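Local coordinates for protein N-acetylglucosamine 2-epimerase (Xylella fastidiosa, PDB 3GT5) that probably interconverts sugar epimers as an isomerase of the N-acylglucosamine 2-epimerase family, built on an alpha/alpha-barrel, at residues R168-N173 with E219-W225; L216-H220 with R241-Q246. Residues are numbered along the deposited sequence.

In the fold
Interactions 1 and 2 lie side by side among the connections between helices of the alpha/alpha-barrel that characterises this family, their centres about 10 Å apart and on the same side of the chain's centre. Along the chain come 168-173, leading into helix 172-189, then 216-220 after helix 192-211, the overlapping 219-225, and finally 241-246, just before helix 247-263. Glu219 and His220 belong to both contacts: the backbone of 219-221 pairs with 170-172, while the side chain of His220 links Tyr169 to Pro242. Tyr169 also meets Arg241 in a cation-pi contact. The starts of two barrel helices, 172-189 and 247-263, are thereby joined through one connecting segment.

Interaction 1: R168-N173 with E219-W225; sequences RYRGQN and EHYDMRW
Segments 168-173 and 219-225 run antiparallel as a two-stranded ribbon. Arg170 and Tyr221 form its hydrogen-bonded pair (Arg170 N to Tyr221 O 3.1 Å, Tyr221 N to Arg170 O 2.7 Å), Gly171 and His220 the non-hydrogen-bonded one; Gln172 N donates to Glu219 O (2.9 Å). Arg170 (chi1 m, chi2 m) lays its CB over the Trp225 six-membered ring, 3.5 Å from the centroid, a CH-pi contact; its NH1 returns to Tyr169 O (2.8 Å). This small sheet brackets helices 172-189 and 192-211 of the alpha/alpha-barrel, strand 170-171 running directly into the first. After strand 220-221, Asp222 to Trp225 make a type I turn, Asp222 (chi1 p) closing an Asx turn through OD1 to Arg224 N (2.9 Å). Tyr169, chi1 t, brings OH to 2.7 Å from ND1 of His220 (chi1 m), a hydrogen bond. A CB on Gly171 would clash with the Tyr169 ring. Gln172, p at chi1 and chi2, directs NE2 to Glu219 OE1 (3.1 Å); Gln172 OE1 and Glu219 OE2 are hydrogen-bonded to Trp253 and His249, respectively.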
ATOM      1  N   ARG A 168     -22.685   1.084   6.470  1.00 18.18           N
ATOM      2  CA  ARG A 168     -22.594   2.538   6.526  1.00 19.10           C
ATOM      3  C   ARG A 168     -21.173   3.067   6.723  1.00 18.35           C
ATOM      4  O   ARG A 168     -20.986   4.266   6.743  1.00 19.58           O
ATOM      5  CB  ARG A 168     -23.501   3.111   7.623  1.00 19.74           C
ATOM      6  CG  ARG A 168     -24.965   3.117   7.157  1.00 22.32           C
ATOM      7  CD  ARG A 168     -25.918   3.700   8.206  1.00 25.89           C
ATOM      8  NE  ARG A 168     -25.955   2.790   9.343  1.00 28.31           N
ATOM      9  CZ  ARG A 168     -25.388   2.995  10.527  1.00 26.17           C
ATOM     10  NH1 ARG A 168     -25.495   2.067  11.459  1.00 29.29           N
ATOM     11  NH2 ARG A 168     -24.742   4.105  10.798  1.00 29.78           N
ATOM     12  N   TYR A 169     -20.206   2.175   6.913  1.00 17.36           N
ATOM     13  CA  TYR A 169     -18.841   2.603   7.194  1.00 17.07           C
ATOM     14  C   TYR A 169     -18.282   3.311   5.923  1.00 16.67           C
ATOM     15  O   TYR A 169     -18.475   2.815   4.797  1.00 17.49           O
ATOM     16  CB  TYR A 169     -17.978   1.411   7.535  1.00 16.62           C
ATOM     17  CG  TYR A 169     -16.520   1.766   7.646  1.00 18.41           C
ATOM     18  CD1 TYR A 169     -16.031   2.365   8.785  1.00 16.38           C
ATOM     19  CD2 TYR A 169     -15.633   1.502   6.619  1.00 18.52           C
ATOM     20  CE1 TYR A 169     -14.725   2.722   8.898  1.00 17.89           C
ATOM     21  CE2 TYR A 169     -14.312   1.867   6.718  1.00 16.65           C
ATOM     22  CZ  TYR A 169     -13.843   2.473   7.850  1.00 17.48           C
ATOM     23  OH  TYR A 169     -12.513   2.857   7.978  1.00 15.47           O
ATOM     24  N   ARG A 170     -17.590   4.421   6.094  1.00 17.03           N
ATOM     25  CA  ARG A 170     -16.840   5.020   5.016  1.00 16.92           C
ATOM     26  C   ARG A 170     -15.382   5.190   5.516  1.00 18.30           C
ATOM     27  O   ARG A 170     -15.142   5.669   6.655  1.00 18.22           O
ATOM     28  CB  ARG A 170     -17.446   6.357   4.641  1.00 17.40           C
ATOM     29  CG  ARG A 170     -18.904   6.262   4.146  1.00 17.43           C
ATOM     30  CD  ARG A 170     -19.012   5.564   2.837  1.00 18.44           C
ATOM     31  NE  ARG A 170     -20.431   5.460   2.451  1.00 18.43           N
ATOM     32  CZ  ARG A 170     -21.236   4.451   2.712  1.00 19.16           C
ATOM     33  NH1 ARG A 170     -20.809   3.333   3.315  1.00 18.09           N
ATOM     34  NH2 ARG A 170     -22.503   4.541   2.298  1.00 22.12           N
ATOM     35  N   GLY A 171     -14.424   4.883   4.636  1.00 17.88           N
ATOM     36  CA  GLY A 171     -13.033   4.742   5.026  1.00 17.65           C
ATOM     37  C   GLY A 171     -12.107   5.417   4.053  1.00 17.48           C
ATOM     38  O   GLY A 171     -12.320   5.319   2.831  1.00 17.46           O
ATOM     39  N   GLN A 172     -11.077   6.099   4.576  1.00 17.08           N
ATOM     40  CA  GLN A 172     -10.111   6.764   3.694  1.00 16.16           C
ATOM     41  C   GLN A 172      -9.192   5.711   3.042  1.00 16.91           C
ATOM     42  O   GLN A 172      -8.709   5.940   1.904  1.00 15.72           O
ATOM     43  CB  GLN A 172      -9.313   7.885   4.412  1.00 17.68           C
ATOM     44  CG  GLN A 172      -8.122   7.401   5.255  1.00 14.89           C
ATOM     45  CD  GLN A 172      -6.890   7.146   4.395  1.00 18.84           C
ATOM     46  OE1 GLN A 172      -6.669   7.901   3.448  1.00 21.38           O
ATOM     47  NE2 GLN A 172      -6.088   6.138   4.734  1.00 17.52           N
ATOM     48  N   ASN A 173      -8.922   4.596   3.749  1.00 15.92           N
ATOM     49  CA  ASN A 173      -7.843   3.664   3.350  1.00 17.73           C
ATOM     50  C   ASN A 173      -8.093   2.990   2.004  1.00 17.95           C
ATOM     51  O   ASN A 173      -7.196   2.964   1.138  1.00 16.88           O
ATOM     52  CB  ASN A 173      -7.659   2.615   4.457  1.00 19.60           C
ATOM     53  CG  ASN A 173      -6.281   1.990   4.481  1.00 22.84           C
ATOM     54  OD1 ASN A 173      -5.444   2.262   3.664  1.00 30.19           O
ATOM     55  ND2 ASN A 173      -6.039   1.175   5.483  1.00 25.30           N
ATOM     56  N   GLU A 219      -9.039   8.249   9.486  1.00 17.24           N
ATOM     57  CA  GLU A 219      -9.340   7.022   8.764  1.00 18.94           C
ATOM     58  C   GLU A 219     -10.815   6.756   8.545  1.00 17.77           C
ATOM     59  O   GLU A 219     -11.201   6.228   7.497  1.00 17.89           O
ATOM     60  CB  GLU A 219      -8.784   5.803   9.480  1.00 19.26           C
ATOM     61  CG  GLU A 219      -7.279   5.769   9.626  1.00 19.90           C
ATOM     62  CD  GLU A 219      -6.543   5.617   8.318  1.00 20.13           C
ATOM     63  OE1 GLU A 219      -6.976   4.835   7.437  1.00 21.20           O
ATOM     64  OE2 GLU A 219      -5.514   6.324   8.141  1.00 21.37           O
ATOM     65  N   HIS A 220     -11.638   7.083   9.546  1.00 16.29           N
ATOM     66  CA  HIS A 220     -13.009   6.547   9.645  1.00 16.74           C
ATOM     67  C   HIS A 220     -14.100   7.605   9.609  1.00 16.51           C
ATOM     68  O   HIS A 220     -13.981   8.637  10.218  1.00 15.73           O
ATOM     69  CB  HIS A 220     -13.154   5.800  10.954  1.00 18.11           C
ATOM     70  CG  HIS A 220     -12.043   4.857  11.209  1.00 18.37           C
ATOM     71  ND1 HIS A 220     -11.701   3.874  10.305  1.00 17.55           N
ATOM     72  CD2 HIS A 220     -11.165   4.759  12.233  1.00 19.44           C
ATOM     73  CE1 HIS A 220     -10.689   3.171  10.791  1.00 21.42           C
ATOM     74  NE2 HIS A 220     -10.339   3.693  11.953  1.00 20.21           N
ATOM     75  N   TYR A 221     -15.147   7.332   8.844  1.00 16.70           N
ATOM     76  CA  TYR A 221     -16.217   8.278   8.643  1.00 17.04           C
ATOM     77  C   TYR A 221     -17.598   7.592   8.658  1.00 17.88           C
ATOM     78  O   TYR A 221     -17.735   6.389   8.525  1.00 17.79           O
ATOM     79  CB  TYR A 221     -16.052   9.034   7.307  1.00 17.39           C
ATOM     80  CG  TYR A 221     -14.717   9.695   7.154  1.00 16.49           C
ATOM     81  CD1 TYR A 221     -14.519  11.042   7.472  1.00 16.25           C
ATOM     82  CD2 TYR A 221     -13.622   8.948   6.711  1.00 17.17           C
ATOM     83  CE1 TYR A 221     -13.238  11.642   7.339  1.00 16.72           C
ATOM     84  CE2 TYR A 221     -12.357   9.532   6.585  1.00 15.84           C
ATOM     85  CZ  TYR A 221     -12.177  10.876   6.902  1.00 16.39           C
ATOM     86  OH  TYR A 221     -10.924  11.475   6.789  1.00 19.57           O
ATOM     87  N   ASP A 222     -18.639   8.409   8.841  1.00 19.08           N
ATOM     88  CA  ASP A 222     -19.992   7.922   8.749  1.00 19.85           C
ATOM     89  C   ASP A 222     -20.469   7.967   7.291  1.00 19.35           C
ATOM     90  O   ASP A 222     -19.711   8.384   6.411  1.00 18.49           O
ATOM     91  CB  ASP A 222     -20.935   8.688   9.715  1.00 19.37           C
ATOM     92  CG  ASP A 222     -21.130  10.179   9.376  1.00 23.89           C
ATOM     93  OD1 ASP A 222     -20.911  10.660   8.243  1.00 20.85           O
ATOM     94  OD2 ASP A 222     -21.573  10.911  10.301  1.00 29.55           O
ATOM     95  N   MET A 223     -21.734   7.624   7.064  1.00 18.26           N
ATOM     96  CA  MET A 223     -22.283   7.575   5.700  1.00 19.87           C
ATOM     97  C   MET A 223     -22.338   8.941   4.979  1.00 20.16           C
ATOM     98  O   MET A 223     -22.447   9.002   3.735  1.00 22.52           O
ATOM     99  CB  MET A 223     -23.687   6.932   5.763  1.00 20.21           C
ATOM    100  CG  MET A 223     -24.810   7.841   6.293  1.00 21.76           C
ATOM    101  SD  MET A 223     -26.396   6.912   6.295  1.00 22.99           S
ATOM    102  CE  MET A 223     -26.633   6.687   4.536  1.00 25.83           C
ATOM    103  N   ARG A 224     -22.281  10.034   5.722  1.00 19.95           N
ATOM    104  CA  ARG A 224     -22.254  11.369   5.146  1.00 19.27           C
ATOM    105  C   ARG A 224     -20.817  11.944   5.081  1.00 18.26           C
ATOM    106  O   ARG A 224     -20.592  13.127   4.869  1.00 18.53           O
ATOM    107  CB  ARG A 224     -23.207  12.303   5.933  1.00 20.05           C
ATOM    108  CG  ARG A 224     -24.653  12.066   5.579  1.00 23.81           C
ATOM    109  CD  ARG A 224     -25.546  12.866   6.452  1.00 25.60           C
ATOM    110  NE  ARG A 224     -25.635  12.350   7.818  1.00 25.49           N
ATOM    111  CZ  ARG A 224     -26.524  11.447   8.248  1.00 28.44           C
ATOM    112  NH1 ARG A 224     -26.533  11.094   9.526  1.00 30.85           N
ATOM    113  NH2 ARG A 224     -27.375  10.854   7.416  1.00 27.45           N
ATOM    114  N   TRP A 225     -19.836  11.058   5.226  1.00 17.63           N
ATOM    115  CA  TRP A 225     -18.446  11.410   5.255  1.00 16.69           C
ATOM    116  C   TRP A 225     -18.084  12.476   6.300  1.00 17.11           C
ATOM    117  O   TRP A 225     -17.145  13.234   6.133  1.00 17.95           O
ATOM    118  CB  TRP A 225     -17.933  11.763   3.860  1.00 15.71           C
ATOM    119  CG  TRP A 225     -17.804  10.564   2.977  1.00 17.47           C
ATOM    120  CD1 TRP A 225     -18.737  10.073   2.108  1.00 19.28           C
ATOM    121  CD2 TRP A 225     -16.688   9.682   2.915  1.00 16.62           C
ATOM    122  NE1 TRP A 225     -18.248   8.948   1.477  1.00 21.23           N
ATOM    123  CE2 TRP A 225     -16.978   8.708   1.938  1.00 18.56           C
ATOM    124  CE3 TRP A 225     -15.451   9.645   3.557  1.00 16.18           C
ATOM    125  CZ2 TRP A 225     -16.074   7.681   1.621  1.00 19.38           C
ATOM    126  CZ3 TRP A 225     -14.569   8.654   3.247  1.00 18.37           C
ATOM    127  CH2 TRP A 225     -14.882   7.678   2.289  1.00 18.10           C
TER
HETATM  128  O   HOH W   1     -23.712   6.590   9.463  1.00 15.54           O
HETATM  129  O   HOH W   2     -10.238   3.383   6.262  1.00 26.48           O
HETATM  130  O   HOH W   3     -23.055   7.492   1.780  1.00 36.26           O

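Interaction 2: L216-H220 with R241-Q246; sequences LVWEH and RPWGFQ
Two irregular segments face each other, nearest at Trp218 and Phe245, whose CA atoms are 5.7 Å apart. Arg241 sets its CB 3.6 Å from His220 CE1, while its extended side chain leads away to Tyr231, Asp158 and Glu159. Pro242 offers its carbonyl O to His220 NE2 at 2.8 Å, the one direct hydrogen bond between the segments; His220 ND1 is hydrogen-bonded to Tyr169 OH. Trp243 (chi1 t) presents the face of its five-membered ring to the edge of the Trp218 six-membered ring, Trp218 also t at chi1: a T-shaped pair, centroids 5.3 Å apart, planes at 83°. Gly244, with phi 110° and psi 168°, adopts a backbone that calls for glycine; water 5 bridges its O (2.8 Å) to Glu219 N (3.0 Å). Phe245 (chi1 m) completes the aromatic cluster, receiving the edge of the same Trp218 ring on one face (centroids 4.9 Å, planes at 82°) and Leu216 on the opposite face. Gln246, N-cap of helix 247-263, gives its N to water 4 (2.8 Å), which donates to Val217 O and Glu219 OE2, the latter also hydrogen-bonded to His249. Apolar and aromatic contacts thus dominate between side chains, while one direct hydrogen bond and two bridging waters make the polar links.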
ATOM      1  N   LEU A 216      -5.183  16.958   8.785  1.00 21.14           N
ATOM      2  CA  LEU A 216      -4.656  15.609   8.559  1.00 20.30           C
ATOM      3  C   LEU A 216      -5.804  14.696   8.181  1.00 18.61           C
ATOM      4  O   LEU A 216      -6.964  15.034   8.409  1.00 19.31           O
ATOM      5  CB  LEU A 216      -3.936  15.066   9.791  1.00 21.36           C
ATOM      6  CG  LEU A 216      -2.641  15.774  10.199  1.00 23.17           C
ATOM      7  CD1 LEU A 216      -2.075  15.035  11.423  1.00 26.78           C
ATOM      8  CD2 LEU A 216      -1.611  15.796   9.074  1.00 25.36           C
ATOM      9  N   VAL A 217      -5.493  13.552   7.576  1.00 16.91           N
ATOM     10  CA  VAL A 217      -6.496  12.613   7.111  1.00 16.86           C
ATOM     11  C   VAL A 217      -6.804  11.574   8.200  1.00 16.58           C
ATOM     12  O   VAL A 217      -5.966  10.741   8.545  1.00 17.04           O
ATOM     13  CB  VAL A 217      -6.055  11.902   5.802  1.00 16.72           C
ATOM     14  CG1 VAL A 217      -7.098  10.893   5.325  1.00 17.68           C
ATOM     15  CG2 VAL A 217      -5.700  12.942   4.699  1.00 16.72           C
ATOM     16  N   TRP A 218      -8.005  11.645   8.742  1.00 17.29           N
ATOM     17  CA  TRP A 218      -8.525  10.646   9.668  1.00 17.95           C
ATOM     18  C   TRP A 218      -9.023   9.433   8.880  1.00 18.01           C
ATOM     19  O   TRP A 218      -9.375   9.562   7.692  1.00 18.20           O
ATOM     20  CB  TRP A 218      -9.667  11.291  10.479  1.00 18.45           C
ATOM     21  CG  TRP A 218     -10.214  10.453  11.567  1.00 17.53           C
ATOM     22  CD1 TRP A 218     -11.407   9.786  11.557  1.00 16.18           C
ATOM     23  CD2 TRP A 218      -9.622  10.193  12.858  1.00 18.10           C
ATOM     24  NE1 TRP A 218     -11.584   9.114  12.739  1.00 19.57           N
ATOM     25  CE2 TRP A 218     -10.518   9.346  13.558  1.00 18.93           C
ATOM     26  CE3 TRP A 218      -8.424  10.594  13.491  1.00 18.91           C
ATOM     27  CZ2 TRP A 218     -10.251   8.865  14.850  1.00 20.85           C
ATOM     28  CZ3 TRP A 218      -8.161  10.136  14.788  1.00 19.75           C
ATOM     29  CH2 TRP A 218      -9.076   9.295  15.454  1.00 19.91           C
ATOM     30  N   GLU A 219      -9.039   8.249   9.486  1.00 17.24           N
ATOM     31  CA  GLU A 219      -9.340   7.022   8.764  1.00 18.94           C
ATOM     32  C   GLU A 219     -10.815   6.756   8.545  1.00 17.77           C
ATOM     33  O   GLU A 219     -11.201   6.228   7.497  1.00 17.89           O
ATOM     34  CB  GLU A 219      -8.784   5.803   9.480  1.00 19.26           C
ATOM     35  CG  GLU A 219      -7.279   5.769   9.626  1.00 19.90           C
ATOM     36  CD  GLU A 219      -6.543   5.617   8.318  1.00 20.13           C
ATOM     37  OE1 GLU A 219      -6.976   4.835   7.437  1.00 21.20           O
ATOM     38  OE2 GLU A 219      -5.514   6.324   8.141  1.00 21.37           O
ATOM     39  N   HIS A 220     -11.638   7.083   9.546  1.00 16.29           N
ATOM     40  CA  HIS A 220     -13.009   6.547   9.645  1.00 16.74           C
ATOM     41  C   HIS A 220     -14.100   7.605   9.609  1.00 16.51           C
ATOM     42  O   HIS A 220     -13.981   8.637  10.218  1.00 15.73           O
ATOM     43  CB  HIS A 220     -13.154   5.800  10.954  1.00 18.11           C
ATOM     44  CG  HIS A 220     -12.043   4.857  11.209  1.00 18.37           C
ATOM     45  ND1 HIS A 220     -11.701   3.874  10.305  1.00 17.55           N
ATOM     46  CD2 HIS A 220     -11.165   4.759  12.233  1.00 19.44           C
ATOM     47  CE1 HIS A 220     -10.689   3.171  10.791  1.00 21.42           C
ATOM     48  NE2 HIS A 220     -10.339   3.693  11.953  1.00 20.21           N
ATOM     49  N   ARG A 241      -8.099  -1.182   9.785  1.00 23.09           N
ATOM     50  CA  ARG A 241      -8.903  -0.075  10.315  1.00 22.50           C
ATOM     51  C   ARG A 241      -8.484   0.221  11.767  1.00 22.29           C
ATOM     52  O   ARG A 241      -9.295   0.139  12.690  1.00 20.72           O
ATOM     53  CB  ARG A 241     -10.404  -0.415  10.277  1.00 22.10           C
ATOM     54  CG  ARG A 241     -10.974  -0.521   8.853  1.00 22.30           C
ATOM     55  CD  ARG A 241     -12.467  -0.756   8.902  1.00 20.98           C
ATOM     56  NE  ARG A 241     -12.974  -1.170   7.592  1.00 22.33           N
ATOM     57  CZ  ARG A 241     -14.234  -1.517   7.340  1.00 25.89           C
ATOM     58  NH1 ARG A 241     -15.185  -1.492   8.287  1.00 26.23           N
ATOM     59  NH2 ARG A 241     -14.559  -1.866   6.095  1.00 26.45           N
ATOM     60  N   PRO A 242      -7.205   0.621  11.949  1.00 21.81           N
ATOM     61  CA  PRO A 242      -6.701   0.924  13.284  1.00 21.95           C
ATOM     62  C   PRO A 242      -7.299   2.226  13.805  1.00 20.60           C
ATOM     63  O   PRO A 242      -7.819   3.020  13.028  1.00 20.50           O
ATOM     64  CB  PRO A 242      -5.187   1.082  13.048  1.00 21.89           C
ATOM     65  CG  PRO A 242      -5.056   1.544  11.672  1.00 22.69           C
ATOM     66  CD  PRO A 242      -6.200   0.877  10.908  1.00 22.78           C
ATOM     67  N   TRP A 243      -7.219   2.467  15.100  1.00 20.84           N
ATOM     68  CA  TRP A 243      -7.691   3.748  15.630  1.00 19.94           C
ATOM     69  C   TRP A 243      -6.558   4.777  15.688  1.00 20.29           C
ATOM     70  O   TRP A 243      -5.432   4.445  16.082  1.00 21.06           O
ATOM     71  CB  TRP A 243      -8.288   3.591  17.041  1.00 20.58           C
ATOM     72  CG  TRP A 243      -8.922   4.904  17.512  1.00 19.06           C
ATOM     73  CD1 TRP A 243     -10.212   5.312  17.280  1.00 18.96           C
ATOM     74  CD2 TRP A 243      -8.313   5.955  18.282  1.00 19.22           C
ATOM     75  NE1 TRP A 243     -10.425   6.562  17.807  1.00 20.53           N
ATOM     76  CE2 TRP A 243      -9.285   6.975  18.442  1.00 17.45           C
ATOM     77  CE3 TRP A 243      -7.025   6.154  18.830  1.00 19.70           C
ATOM     78  CZ2 TRP A 243      -9.028   8.148  19.156  1.00 17.22           C
ATOM     79  CZ3 TRP A 243      -6.768   7.331  19.537  1.00 20.37           C
ATOM     80  CH2 TRP A 243      -7.746   8.321  19.675  1.00 18.80           C
ATOM     81  N   GLY A 244      -6.866   6.035  15.376  1.00 18.69           N
ATOM     82  CA  GLY A 244      -5.929   7.159  15.556  1.00 18.45           C
ATOM     83  C   GLY A 244      -5.451   7.682  14.212  1.00 18.80           C
ATOM     84  O   GLY A 244      -5.695   7.020  13.175  1.00 19.74           O
ATOM     85  N   PHE A 245      -4.797   8.853  14.205  1.00 17.61           N
ATOM     86  CA  PHE A 245      -4.135   9.319  13.001  1.00 17.35           C
ATOM     87  C   PHE A 245      -2.966   8.422  12.718  1.00 18.37           C
ATOM     88  O   PHE A 245      -2.199   8.088  13.620  1.00 19.66           O
ATOM     89  CB  PHE A 245      -3.636  10.761  13.137  1.00 17.71           C
ATOM     90  CG  PHE A 245      -4.714  11.787  13.057  1.00 17.58           C
ATOM     91  CD1 PHE A 245      -5.296  12.087  11.837  1.00 16.12           C
ATOM     92  CD2 PHE A 245      -5.109  12.503  14.181  1.00 18.67           C
ATOM     93  CE1 PHE A 245      -6.243  13.049  11.724  1.00 17.67           C
ATOM     94  CE2 PHE A 245      -6.099  13.500  14.078  1.00 21.02           C
ATOM     95  CZ  PHE A 245      -6.669  13.758  12.851  1.00 20.04           C
ATOM     96  N   GLN A 246      -2.834   8.029  11.450  1.00 18.08           N
ATOM     97  CA  GLN A 246      -1.768   7.150  10.993  1.00 17.34           C
ATOM     98  C   GLN A 246      -0.761   8.017  10.240  1.00 17.30           C
ATOM     99  O   GLN A 246      -1.031   8.403   9.106  1.00 15.83           O
ATOM    100  CB  GLN A 246      -2.368   6.120  10.032  1.00 18.30           C
ATOM    101  CG  GLN A 246      -3.211   5.065  10.727  1.00 19.21           C
ATOM    102  CD  GLN A 246      -2.345   3.890  11.072  1.00 23.54           C
ATOM    103  OE1 GLN A 246      -1.679   3.343  10.178  1.00 26.23           O
ATOM    104  NE2 GLN A 246      -2.319   3.486  12.362  1.00 26.32           N
TER
HETATM  105  O   HOH W   4      -4.979   8.508   9.671  1.00 18.98           O
HETATM  106  O   HOH W   5      -8.234   7.553  12.250  1.00 23.48           O